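Side-chain contact in CDP-4-keto-6-deoxy-D-glucose-3-dehydrase (Yersinia pseudotuberculosis, PDB 3BB8), which probably carries out the C-3 dehydration of CDP-4-keto-6-deoxy-D-glucose with pyridoxal 5'-phosphate, a step in making lipopolysaccharide sugars: residues 402-405 with 406-410. The protein carries 1 engineered substitution. Sequence-based numbering, arbitrary orientation.
Sequences DRIM and NQTFW
Ile404 and Thr408 pack side by side at the C-terminal end of helix 399-407, where the chain runs straight into strand 408-411. This helix-to-strand junction belongs to the aspartate aminotransferase fold. Three i to i+4 backbone bonds close the last turn. Asn406 N donates to Asp402 O at 2.9 Å. Gln407 N donates to Arg403 O with an N-H...O angle of 157°. Thr408 N donates to Ile404 O at 3.1 Å, although Thr408 has already left helical backbone angles.

Thr408 can be followed outward from CB. Thr408 CB sits 3.3 Å from Ile404 O. Thr408 CB is also 3.6 Å from Ile404 CG2, so it touches both the carbonyl oxygen and the CG2 methyl of Ile404. Thr408 CG2 lies alongside Ile404 CG2 at 4.1 Å, a looser contact. OG1 is held beside the backbone N (chi1 -53°). There Thr408 OG1 reaches back over the helix turn to 3.2 Å from Ile404 CA, with Ile404 CB, CG1 and CG2 all a little further off. It also hydrogen-bonds with Thr350 OG1 on strand 347-351, the strand that pairs with 408-411. This side-chain bond joins the first residue of strand 408-411, just past the helix end, to the neighbouring strand.

Arg403 extends from the helix to salt bridges with Glu332 and Glu353, while Arg403 CG lies 4.4 Å from Gln407 CG. Arg359 binds Met405 O and Thr408 O, and so bridges the junction from outside. Pro273 of the second subunit packs on Met405 and Asn406.

Those two side chains point the same way. Met405 is extended up to SD and then bends at its last torsion (chi3 63°). The bend sets the Met405 CE methyl beside the Asn406 amide, 3.6 Å from Asn406 ND2.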
loop_
_atom_site.group_PDB
_atom_site.type_symbol
_atom_site.label_atom_id
_atom_site.label_comp_id
_atom_site.label_asym_id
_atom_site.label_seq_id
_atom_site.Cartn_x
_atom_site.Cartn_y
_atom_site.Cartn_z
ATOM N N ASP A 402 15.572 -3.898 26.915
ATOM C CA ASP A 402 14.590 -3.907 27.995
ATOM C C ASP A 402 14.623 -2.572 28.724
ATOM O O ASP A 402 13.584 -2.031 29.115
ATOM C CB ASP A 402 14.886 -5.035 28.991
ATOM C CG ASP A 402 14.327 -6.365 28.543
ATOM O OD1 ASP A 402 13.164 -6.387 28.089
ATOM O OD2 ASP A 402 15.039 -7.384 28.654
ATOM N N ARG A 403 15.822 -2.035 28.905
ATOM C CA ARG A 403 15.948 -0.762 29.597
ATOM C C ARG A 403 15.227 0.312 28.788
ATOM O O ARG A 403 14.580 1.200 29.349
ATOM C CB ARG A 403 17.423 -0.387 29.772
ATOM C CG ARG A 403 17.647 0.612 30.889
ATOM C CD ARG A 403 19.054 1.161 30.892
ATOM N NE ARG A 403 19.194 2.235 31.869
ATOM C CZ ARG A 403 20.084 3.217 31.775
ATOM N NH1 ARG A 403 20.920 3.266 30.741
ATOM N NH2 ARG A 403 20.136 4.152 32.715
ATOM N N ILE A 404 15.326 0.218 27.463
ATOM C CA ILE A 404 14.682 1.197 26.598
ATOM C C ILE A 404 13.179 1.050 26.697
ATOM O O ILE A 404 12.449 2.036 26.764
ATOM C CB ILE A 404 15.123 1.022 25.119
ATOM C CG1 ILE A 404 16.610 1.380 24.981
ATOM C CG2 ILE A 404 14.281 1.905 24.213
ATOM C CD1 ILE A 404 17.155 1.230 23.580
ATOM N N MET A 405 12.721 -0.196 26.718
ATOM C CA MET A 405 11.296 -0.475 26.811
ATOM C C MET A 405 10.723 0.117 28.088
ATOM O O MET A 405 9.606 0.632 28.093
ATOM C CB MET A 405 11.049 -1.985 26.793
ATOM C CG MET A 405 9.584 -2.374 26.970
ATOM S SD MET A 405 9.381 -4.145 27.236
ATOM C CE MET A 405 10.274 -4.329 28.778
ATOM N N ASN A 406 11.499 0.055 29.167
ATOM C CA ASN A 406 11.048 0.567 30.461
ATOM C C ASN A 406 11.389 2.004 30.805
ATOM O O ASN A 406 10.578 2.701 31.409
ATOM C CB ASN A 406 11.607 -0.289 31.600
ATOM C CG ASN A 406 11.046 -1.682 31.614
ATOM O OD1 ASN A 406 9.835 -1.868 31.746
ATOM N ND2 ASN A 406 11.923 -2.677 31.476
ATOM N N GLN A 407 12.579 2.449 30.422
ATOM C CA GLN A 407 13.031 3.785 30.809
ATOM C C GLN A 407 13.235 4.858 29.746
ATOM O O GLN A 407 13.501 6.014 30.086
ATOM C CB GLN A 407 14.333 3.632 31.596
ATOM C CG GLN A 407 14.239 2.658 32.764
ATOM C CD GLN A 407 13.415 3.216 33.900
ATOM O OE1 GLN A 407 13.738 4.271 34.448
ATOM N NE2 GLN A 407 12.350 2.520 34.261
ATOM N N THR A 408 13.109 4.504 28.472
ATOM C CA THR A 408 13.341 5.486 27.415
ATOM C C THR A 408 12.091 6.104 26.809
ATOM O O THR A 408 11.006 5.541 26.863
ATOM C CB THR A 408 14.188 4.859 26.287
ATOM O OG1 THR A 408 15.368 4.284 26.857
ATOM C CG2 THR A 408 14.592 5.902 25.251
ATOM N N PHE A 409 12.261 7.288 26.240
ATOM C CA PHE A 409 11.179 7.997 25.583
ATOM C C PHE A 409 11.835 9.133 24.796
ATOM O O PHE A 409 13.007 9.431 25.010
ATOM C CB PHE A 409 10.188 8.534 26.624
ATOM C CG PHE A 409 10.695 9.713 27.414
ATOM C CD1 PHE A 409 10.410 11.017 27.009
ATOM C CD2 PHE A 409 11.456 9.520 28.560
ATOM C CE1 PHE A 409 10.878 12.113 27.739
ATOM C CE2 PHE A 409 11.930 10.608 29.296
ATOM C CZ PHE A 409 11.639 11.906 28.882
ATOM N N TRP A 410 11.103 9.752 23.876
ATOM C CA TRP A 410 11.680 10.846 23.110
ATOM C C TRP A 410 10.723 12.006 22.970
ATOM O O TRP A 410 9.512 11.839 23.089
ATOM C CB TRP A 410 12.148 10.379 21.719
ATOM C CG TRP A 410 11.107 9.695 20.862
ATOM C CD1 TRP A 410 10.720 8.389 20.926
ATOM C CD2 TRP A 410 10.364 10.278 19.781
ATOM N NE1 TRP A 410 9.788 8.117 19.949
ATOM C CE2 TRP A 410 9.551 9.258 19.233
ATOM C CE3 TRP A 410 10.308 11.562 19.221
ATOM C CZ2 TRP A 410 8.692 9.481 18.155
ATOM C CZ3 TRP A 410 9.451 11.785 18.145
ATOM C CH2 TRP A 410 8.655 10.748 17.624
#